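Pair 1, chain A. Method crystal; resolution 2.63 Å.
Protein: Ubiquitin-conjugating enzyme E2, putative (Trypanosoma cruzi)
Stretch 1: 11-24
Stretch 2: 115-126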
# COMPACT_ATOMS: atom_id res chain seq x y z
N LYS A 11 13.70 13.13 -12.72
CA LYS A 11 12.68 13.38 -13.74
C LYS A 11 11.43 12.52 -13.51
O LYS A 11 10.28 13.00 -13.67
CB LYS A 11 13.27 13.15 -15.15
CG LYS A 11 12.58 13.94 -16.27
CD LYS A 11 11.24 13.30 -16.71
CE LYS A 11 10.05 14.25 -16.88
NZ LYS A 11 8.94 13.61 -17.67
N ARG A 12 11.64 11.27 -13.08
CA ARG A 12 10.56 10.29 -12.97
C ARG A 12 9.78 10.28 -11.66
O ARG A 12 8.63 9.84 -11.65
CB ARG A 12 11.09 8.89 -13.24
CG ARG A 12 11.26 8.57 -14.72
CD ARG A 12 9.92 8.21 -15.36
NE ARG A 12 9.77 6.76 -15.32
CZ ARG A 12 9.00 6.09 -14.49
NH1 ARG A 12 8.24 6.70 -13.62
NH2 ARG A 12 8.96 4.77 -14.56
N ILE A 13 10.37 10.70 -10.55
CA ILE A 13 9.63 10.79 -9.32
C ILE A 13 8.59 11.92 -9.47
O ILE A 13 7.40 11.76 -9.08
CB ILE A 13 10.52 11.11 -8.09
CG1 ILE A 13 11.51 9.97 -7.77
CG2 ILE A 13 9.67 11.33 -6.85
CD1 ILE A 13 12.39 10.24 -6.58
N ILE A 14 9.06 13.07 -9.98
CA ILE A 14 8.24 14.27 -10.20
C ILE A 14 7.14 13.96 -11.24
O ILE A 14 5.94 14.21 -10.98
CB ILE A 14 9.14 15.45 -10.67
CG1 ILE A 14 10.04 15.93 -9.52
CG2 ILE A 14 8.30 16.60 -11.20
CD1 ILE A 14 11.34 16.60 -9.91
N LYS A 15 7.53 13.36 -12.38
CA LYS A 15 6.55 12.93 -13.41
C LYS A 15 5.47 11.98 -12.82
O LYS A 15 4.27 12.18 -13.06
CB LYS A 15 7.25 12.28 -14.60
CG LYS A 15 6.33 11.95 -15.79
CD LYS A 15 6.44 10.47 -16.26
CE LYS A 15 5.72 10.20 -17.59
NZ LYS A 15 5.82 8.81 -18.17
N ASP A 16 5.89 10.98 -12.03
CA ASP A 16 4.94 10.08 -11.34
C ASP A 16 4.09 10.69 -10.23
O ASP A 16 2.98 10.22 -10.02
CB ASP A 16 5.62 8.85 -10.77
CG ASP A 16 6.13 7.91 -11.84
OD1 ASP A 16 6.10 8.26 -13.05
OD2 ASP A 16 6.58 6.82 -11.48
N LEU A 17 4.59 11.72 -9.54
CA LEU A 17 3.79 12.43 -8.54
C LEU A 17 2.69 13.24 -9.26
O LEU A 17 1.52 13.13 -8.92
CB LEU A 17 4.66 13.32 -7.65
CG LEU A 17 3.92 14.11 -6.56
CD1 LEU A 17 2.87 13.28 -5.82
CD2 LEU A 17 4.96 14.72 -5.63
N LYS A 18 3.08 14.01 -10.27
CA LYS A 18 2.12 14.75 -11.11
C LYS A 18 1.04 13.82 -11.65
O LYS A 18 -0.13 14.20 -11.75
CB LYS A 18 2.83 15.41 -12.29
CG LYS A 18 3.83 16.47 -11.89
CD LYS A 18 4.53 17.12 -13.10
CE LYS A 18 5.61 18.14 -12.70
NZ LYS A 18 5.49 19.49 -13.40
N LEU A 19 1.43 12.58 -11.99
CA LEU A 19 0.46 11.61 -12.57
C LEU A 19 -0.48 11.08 -11.49
O LEU A 19 -1.67 10.96 -11.74
CB LEU A 19 1.15 10.46 -13.32
CG LEU A 19 1.29 10.66 -14.85
CD1 LEU A 19 2.18 9.61 -15.50
CD2 LEU A 19 -0.05 10.66 -15.59
N LEU A 20 0.05 10.81 -10.28
CA LEU A 20 -0.79 10.38 -9.16
C LEU A 20 -1.82 11.45 -8.76
O LEU A 20 -2.97 11.13 -8.51
CB LEU A 20 0.06 10.02 -7.95
CG LEU A 20 -0.73 9.54 -6.73
CD1 LEU A 20 -1.58 8.31 -7.04
CD2 LEU A 20 0.24 9.21 -5.60
N LEU A 21 -1.38 12.70 -8.68
CA LEU A 21 -2.21 13.84 -8.29
C LEU A 21 -3.34 14.07 -9.27
O LEU A 21 -4.46 14.35 -8.88
CB LEU A 21 -1.34 15.11 -8.21
CG LEU A 21 -0.32 15.14 -7.06
CD1 LEU A 21 0.54 16.37 -7.23
CD2 LEU A 21 -1.00 15.12 -5.69
N GLU A 22 -3.03 13.91 -10.54
CA GLU A 22 -4.03 13.95 -11.59
C GLU A 22 -5.12 12.85 -11.44
O GLU A 22 -6.32 13.10 -11.63
CB GLU A 22 -3.33 13.90 -12.94
CG GLU A 22 -2.48 15.16 -13.19
CD GLU A 22 -1.89 15.25 -14.60
OE1 GLU A 22 -2.03 14.29 -15.38
OE2 GLU A 22 -1.29 16.30 -14.92
N GLU A 23 -4.69 11.64 -11.05
CA GLU A 23 -5.61 10.51 -10.87
C GLU A 23 -6.43 10.57 -9.59
O GLU A 23 -7.60 10.20 -9.59
CB GLU A 23 -4.85 9.20 -10.80
CG GLU A 23 -4.10 8.81 -12.06
CD GLU A 23 -2.99 7.80 -11.74
OE1 GLU A 23 -1.96 7.82 -12.45
OE2 GLU A 23 -3.17 6.99 -10.77
N VAL A 24 -5.79 11.00 -8.50
CA VAL A 24 -6.45 11.22 -7.22
C VAL A 24 -7.53 12.31 -7.25
O VAL A 24 -8.44 12.27 -6.43
CB VAL A 24 -5.45 11.60 -6.13
CG1 VAL A 24 -6.20 12.14 -4.92
CG2 VAL A 24 -4.61 10.40 -5.75
N THR A 115 9.14 -3.60 -13.25
CA THR A 115 9.91 -3.22 -14.42
C THR A 115 9.95 -1.69 -14.40
O THR A 115 8.98 -1.06 -14.00
CB THR A 115 9.22 -3.70 -15.71
OG1 THR A 115 7.89 -3.14 -15.79
CG2 THR A 115 9.17 -5.24 -15.78
N PRO A 116 11.08 -1.08 -14.80
CA PRO A 116 11.30 0.40 -14.66
C PRO A 116 10.31 1.30 -15.49
O PRO A 116 10.17 2.49 -15.27
CB PRO A 116 12.74 0.57 -15.15
CG PRO A 116 13.02 -0.62 -16.01
CD PRO A 116 12.22 -1.76 -15.44
N ASP A 117 9.70 0.68 -16.47
CA ASP A 117 8.54 1.07 -17.25
C ASP A 117 7.33 1.61 -16.39
O ASP A 117 6.64 2.59 -16.75
CB ASP A 117 8.23 -0.28 -17.99
CG ASP A 117 7.25 -0.15 -19.07
OD1 ASP A 117 6.44 0.79 -19.04
OD2 ASP A 117 7.25 -1.01 -19.96
N GLN A 118 7.09 0.95 -15.26
CA GLN A 118 5.89 1.17 -14.45
C GLN A 118 5.97 2.39 -13.55
O GLN A 118 7.07 2.90 -13.31
CB GLN A 118 5.62 -0.06 -13.58
CG GLN A 118 5.15 -1.28 -14.34
CD GLN A 118 5.11 -2.54 -13.47
OE1 GLN A 118 5.99 -3.37 -13.57
NE2 GLN A 118 4.09 -2.69 -12.64
N HIS A 119 4.81 2.82 -13.04
CA HIS A 119 4.65 4.08 -12.34
C HIS A 119 4.40 3.88 -10.86
O HIS A 119 3.87 2.86 -10.45
CB HIS A 119 3.49 4.85 -12.96
CG HIS A 119 3.77 5.38 -14.35
ND1 HIS A 119 4.06 4.58 -15.39
CD2 HIS A 119 3.79 6.69 -14.84
CE1 HIS A 119 4.26 5.33 -16.49
NE2 HIS A 119 4.10 6.62 -16.16
N ALA A 120 4.80 4.86 -10.05
CA ALA A 120 4.54 4.86 -8.61
C ALA A 120 3.10 4.51 -8.28
O ALA A 120 2.87 3.77 -7.36
CB ALA A 120 4.85 6.23 -7.99
N SER A 121 2.16 5.08 -9.02
CA SER A 121 0.74 4.68 -8.97
C SER A 121 0.50 3.18 -9.00
O SER A 121 -0.32 2.66 -8.24
CB SER A 121 0.04 5.24 -10.20
OG SER A 121 0.34 6.61 -10.31
N ASP A 122 1.16 2.50 -9.94
CA ASP A 122 1.01 1.04 -10.15
C ASP A 122 1.50 0.27 -8.93
O ASP A 122 0.84 -0.65 -8.47
CB ASP A 122 1.74 0.62 -11.44
CG ASP A 122 1.18 1.34 -12.70
OD1 ASP A 122 0.00 1.77 -12.69
OD2 ASP A 122 1.90 1.51 -13.72
N VAL A 123 2.60 0.71 -8.35
CA VAL A 123 3.14 0.15 -7.13
C VAL A 123 2.18 0.32 -5.95
O VAL A 123 2.05 -0.56 -5.08
CB VAL A 123 4.46 0.86 -6.74
CG1 VAL A 123 4.96 0.35 -5.40
CG2 VAL A 123 5.50 0.75 -7.85
N ILE A 124 1.53 1.48 -5.90
CA ILE A 124 0.68 1.79 -4.77
C ILE A 124 -0.59 0.98 -4.87
O ILE A 124 -1.05 0.44 -3.87
CB ILE A 124 0.38 3.31 -4.64
CG1 ILE A 124 1.69 4.12 -4.49
CG2 ILE A 124 -0.52 3.57 -3.42
CD1 ILE A 124 1.56 5.60 -4.85
N LYS A 125 -1.14 0.86 -6.08
CA LYS A 125 -2.35 0.09 -6.26
C LYS A 125 -2.11 -1.39 -6.05
O LYS A 125 -2.99 -2.08 -5.56
CB LYS A 125 -2.97 0.38 -7.62
CG LYS A 125 -3.47 1.83 -7.74
CD LYS A 125 -4.31 2.06 -8.99
CE LYS A 125 -4.02 3.40 -9.67
NZ LYS A 125 -2.94 3.20 -10.69
N LEU A 126 -0.93 -1.88 -6.40
CA LEU A 126 -0.62 -3.31 -6.25
C LEU A 126 -0.62 -3.71 -4.79
O LEU A 126 -1.05 -4.80 -4.44
CB LEU A 126 0.73 -3.69 -6.89
CG LEU A 126 1.17 -5.14 -6.62
CD1 LEU A 126 2.18 -5.63 -7.63
CD2 LEU A 126 1.72 -5.33 -5.20
O HOH W 1 2.70 7.62 -10.64

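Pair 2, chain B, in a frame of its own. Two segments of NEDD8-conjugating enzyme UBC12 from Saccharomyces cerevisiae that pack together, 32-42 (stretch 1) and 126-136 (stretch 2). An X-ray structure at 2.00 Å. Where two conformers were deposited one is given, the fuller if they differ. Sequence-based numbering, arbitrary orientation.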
# COMPACT_ATOMS: atom_id res chain seq x y z
N ILE B 32 0.34 1.71 -18.23
CA ILE B 32 1.61 1.32 -18.85
C ILE B 32 2.77 1.45 -17.86
O ILE B 32 3.65 0.60 -17.81
CB ILE B 32 1.95 2.20 -20.07
CG1 ILE B 32 0.98 1.92 -21.22
CG2 ILE B 32 3.40 1.95 -20.52
CD1 ILE B 32 1.29 2.69 -22.48
N ARG B 33 2.77 2.52 -17.08
CA ARG B 33 3.81 2.73 -16.07
C ARG B 33 3.71 1.71 -14.92
O ARG B 33 4.71 1.16 -14.47
CB ARG B 33 3.74 4.16 -15.53
CG ARG B 33 4.59 4.40 -14.28
CD ARG B 33 6.12 4.37 -14.56
NE ARG B 33 6.77 4.11 -13.27
CZ ARG B 33 7.18 5.05 -12.42
NH1 ARG B 33 7.13 6.33 -12.77
NH2 ARG B 33 7.68 4.69 -11.25
N LEU B 34 2.50 1.41 -14.46
CA LEU B 34 2.35 0.37 -13.45
C LEU B 34 2.79 -1.02 -13.99
O LEU B 34 3.43 -1.79 -13.27
CB LEU B 34 0.92 0.33 -12.91
CG LEU B 34 0.65 -0.78 -11.88
CD1 LEU B 34 1.63 -0.74 -10.72
CD2 LEU B 34 -0.80 -0.71 -11.37
N LYS B 35 2.43 -1.35 -15.23
CA LYS B 35 2.93 -2.62 -15.81
C LYS B 35 4.46 -2.70 -15.78
O LYS B 35 5.03 -3.74 -15.45
CB LYS B 35 2.45 -2.77 -17.25
CG LYS B 35 1.00 -3.18 -17.41
CD LYS B 35 0.60 -3.13 -18.88
CE LYS B 35 1.36 -4.18 -19.69
NZ LYS B 35 1.15 -5.55 -19.16
N ARG B 36 5.11 -1.60 -16.13
CA ARG B 36 6.56 -1.52 -16.12
C ARG B 36 7.12 -1.69 -14.69
O ARG B 36 8.09 -2.41 -14.48
CB ARG B 36 7.00 -0.22 -16.82
CG ARG B 36 8.01 0.67 -16.13
CD ARG B 36 8.25 1.96 -16.96
NE ARG B 36 9.03 2.98 -16.25
CZ ARG B 36 9.22 4.22 -16.68
NH1 ARG B 36 8.69 4.63 -17.83
NH2 ARG B 36 9.94 5.07 -15.96
N ASP B 37 6.49 -1.05 -13.71
CA ASP B 37 6.89 -1.24 -12.31
C ASP B 37 6.72 -2.70 -11.86
O ASP B 37 7.56 -3.23 -11.15
CB ASP B 37 6.08 -0.34 -11.38
CG ASP B 37 6.51 1.11 -11.42
OD1 ASP B 37 7.19 1.51 -12.39
OD2 ASP B 37 6.16 1.83 -10.45
N LEU B 38 5.60 -3.32 -12.25
CA LEU B 38 5.34 -4.72 -11.91
C LEU B 38 6.32 -5.66 -12.60
O LEU B 38 6.79 -6.63 -12.01
CB LEU B 38 3.92 -5.12 -12.29
CG LEU B 38 2.81 -4.60 -11.38
CD1 LEU B 38 1.47 -4.71 -12.10
CD2 LEU B 38 2.80 -5.40 -10.08
N ASP B 39 6.61 -5.36 -13.86
CA ASP B 39 7.55 -6.18 -14.62
C ASP B 39 8.99 -6.05 -14.11
O ASP B 39 9.80 -6.93 -14.37
CB ASP B 39 7.49 -5.82 -16.12
CG ASP B 39 6.21 -6.30 -16.78
OD1 ASP B 39 5.50 -7.12 -16.16
OD2 ASP B 39 5.92 -5.86 -17.91
N SER B 40 9.28 -4.97 -13.38
CA SER B 40 10.63 -4.70 -12.88
C SER B 40 10.84 -5.08 -11.40
O SER B 40 11.89 -4.80 -10.82
CB SER B 40 10.96 -3.21 -13.04
OG SER B 40 10.73 -2.77 -14.37
N LEU B 41 9.84 -5.69 -10.77
CA LEU B 41 9.92 -5.96 -9.33
C LEU B 41 11.04 -6.93 -8.97
O LEU B 41 11.33 -7.87 -9.71
CB LEU B 41 8.59 -6.51 -8.80
CG LEU B 41 7.50 -5.49 -8.51
CD1 LEU B 41 6.18 -6.19 -8.10
CD2 LEU B 41 7.95 -4.48 -7.46
N ASP B 42 11.66 -6.71 -7.82
CA ASP B 42 12.70 -7.59 -7.33
C ASP B 42 12.44 -7.83 -5.85
O ASP B 42 13.11 -7.26 -4.99
CB ASP B 42 14.06 -6.94 -7.54
CG ASP B 42 15.21 -7.89 -7.28
OD1 ASP B 42 15.38 -8.83 -8.08
OD2 ASP B 42 15.94 -7.68 -6.29
N SER B 126 7.91 11.00 -5.17
CA SER B 126 8.37 11.53 -6.45
C SER B 126 7.94 10.54 -7.53
O SER B 126 7.92 9.33 -7.28
CB SER B 126 9.89 11.67 -6.46
OG SER B 126 10.42 11.51 -7.76
N PRO B 127 7.60 11.05 -8.73
CA PRO B 127 7.18 10.15 -9.81
C PRO B 127 8.33 9.29 -10.30
O PRO B 127 8.11 8.38 -11.12
CB PRO B 127 6.70 11.10 -10.91
CG PRO B 127 6.30 12.34 -10.20
CD PRO B 127 7.32 12.46 -9.06
N ALA B 128 9.54 9.58 -9.82
CA ALA B 128 10.70 8.77 -10.15
C ALA B 128 10.87 7.60 -9.18
O ALA B 128 11.74 6.75 -9.37
CB ALA B 128 11.97 9.63 -10.19
N LEU B 129 10.05 7.56 -8.13
CA LEU B 129 9.97 6.42 -7.22
C LEU B 129 9.02 5.41 -7.86
O LEU B 129 8.28 5.75 -8.78
CB LEU B 129 9.45 6.83 -5.83
CG LEU B 129 10.39 7.70 -4.98
CD1 LEU B 129 9.85 7.96 -3.57
CD2 LEU B 129 11.77 7.07 -4.91
N ASP B 130 9.05 4.16 -7.39
CA ASP B 130 8.29 3.11 -8.05
C ASP B 130 7.67 2.14 -7.05
O ASP B 130 7.83 2.29 -5.84
CB ASP B 130 9.18 2.35 -9.05
CG ASP B 130 10.38 1.69 -8.39
OD1 ASP B 130 10.54 1.79 -7.15
OD2 ASP B 130 11.18 1.06 -9.10
N LEU B 131 6.97 1.14 -7.58
CA LEU B 131 6.28 0.18 -6.75
C LEU B 131 7.30 -0.52 -5.85
O LEU B 131 7.03 -0.79 -4.68
CB LEU B 131 5.51 -0.82 -7.61
CG LEU B 131 4.80 -1.95 -6.88
CD1 LEU B 131 3.80 -1.41 -5.85
CD2 LEU B 131 4.10 -2.89 -7.89
N GLN B 132 8.48 -0.83 -6.39
CA GLN B 132 9.52 -1.49 -5.60
C GLN B 132 9.83 -0.67 -4.34
O GLN B 132 9.97 -1.22 -3.25
CB GLN B 132 10.80 -1.69 -6.42
CG GLN B 132 11.97 -2.25 -5.63
CD GLN B 132 11.99 -3.75 -5.64
OE1 GLN B 132 11.44 -4.38 -6.54
NE2 GLN B 132 12.63 -4.34 -4.64
N SER B 133 9.93 0.65 -4.51
CA SER B 133 10.21 1.57 -3.40
C SER B 133 9.12 1.54 -2.37
O SER B 133 9.39 1.52 -1.18
CB SER B 133 10.34 2.99 -3.92
OG SER B 133 11.34 3.06 -4.91
N ILE B 134 7.87 1.58 -2.83
CA ILE B 134 6.77 1.55 -1.90
C ILE B 134 6.82 0.26 -1.10
O ILE B 134 6.74 0.28 0.13
CB ILE B 134 5.42 1.68 -2.62
CG1 ILE B 134 5.31 3.08 -3.25
CG2 ILE B 134 4.29 1.42 -1.64
CD1 ILE B 134 4.27 3.21 -4.37
N ILE B 135 6.97 -0.85 -1.80
CA ILE B 135 6.98 -2.15 -1.15
C ILE B 135 8.15 -2.27 -0.16
O ILE B 135 7.98 -2.74 0.97
CB ILE B 135 6.99 -3.29 -2.17
CG1 ILE B 135 5.61 -3.35 -2.86
CG2 ILE B 135 7.32 -4.60 -1.46
CD1 ILE B 135 5.53 -4.41 -3.95
N THR B 136 9.33 -1.83 -0.57
CA THR B 136 10.46 -1.85 0.34
C THR B 136 10.17 -0.99 1.57
O THR B 136 10.55 -1.34 2.68
CB THR B 136 11.73 -1.36 -0.36
OG1 THR B 136 12.03 -2.25 -1.44
CG2 THR B 136 12.90 -1.33 0.62
O HOH W 2 8.82 -1.41 -9.31

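Pair 1 and pair 2 share one architecture: a helix packs against a loop that leads into the start of a second helix. The 14 central residues superpose with an RMSD of 0.4 Å. The helix axes approach to 9.9 Å at 59° in pair 1 and to 10.0 Å at 60° in pair 2, and the buried surfaces, 462 and 460 Å², are nearly equal.

The side-chain centres coincide most closely, to 0.3 Å, at an arginine and an aspartate one helical turn apart. A:Asp16 matches B:Asp37 with CA atoms 0.1 Å apart, and each aspartate accepts a hydrogen bond from the first backbone amide of the second helix: A:Ala120 N to A:Asp16 OD2 at 3.0 Å, and B:Leu131 N to B:Asp37 OD2 at 3.1 Å. The matched arginines, A:Arg12 and B:Arg33, reach the same two loop carbonyls by different rotamers. In pair 1 a single nitrogen serves both, A:Arg12 NH2 lying 2.7 Å from A:Pro116 O and 2.9 Å from A:Gln118 O. In pair 2 the work is divided: B:Arg33 NH1 binds B:Pro127 O and B:Arg33 NH2 binds B:Leu129 O, both at 2.8 Å. The salt bridge to the aspartate also changes, from A:Arg12 NH1 to A:Asp16 OD2 (2.7 Å) to B:Arg33 NE to B:Asp37 OD1 (2.8 Å).

At the N-cap, the CA-to-CB bond of A:His119 points sideways, but its ring comes nearer the first helix, where A:His119 CD2 meets A:Leu19 CD1 at 3.4 Å; a weak hydrogen bond joins A:Lys15 NZ to A:His119 NE2 at 3.4 Å. The matching B:Asp130 instead turns back to cap its own helix, B:Ser133 N donating to B:Asp130 OD1 at 2.9 Å.

The next position reverses the balance of bulk. A:Ala120 offers only a methyl group, its CB 3.9 Å from A:Asp16 CB, whereas B:Leu131 extends to B:Leu38 CD2 (3.6 Å from B:Leu131 CD2) and B:Leu41 CD1 (3.9 Å from the same atom).

A:Ser121 and B:Gln132 also match. Water 1 is one link from the short serine to the first helix, lying 2.6 Å from A:Ser121 OG and donating to A:Asp16 O at 2.7 Å; A:Ser121 OG also lies 3.4 Å from A:Glu23 OE1. A:Glu23, matched by B:Asp42 (CA atoms 1.9 Å apart), makes a long salt bridge from OE2 to A:Lys125 NZ at 3.8 Å. Water 2 likewise donates to B:Asp37 O at 2.9 Å, and accepts from B:Gln132 N at 3.0 Å. The longer glutamine side chain pairs with the backbone of B:Asp42, accepting from B:Asp42 N at B:Gln132 OE1 (2.7 Å) and donating from B:Gln132 NE2 to B:Asp42 O (3.0 Å). A leucine–isoleucine contact occurs in both pairs: A:Leu20 CD2 to A:Ile124 CD1 at 3.9 Å, B:Leu41 CD2 to B:Ile135 CD1 at 4.3 Å.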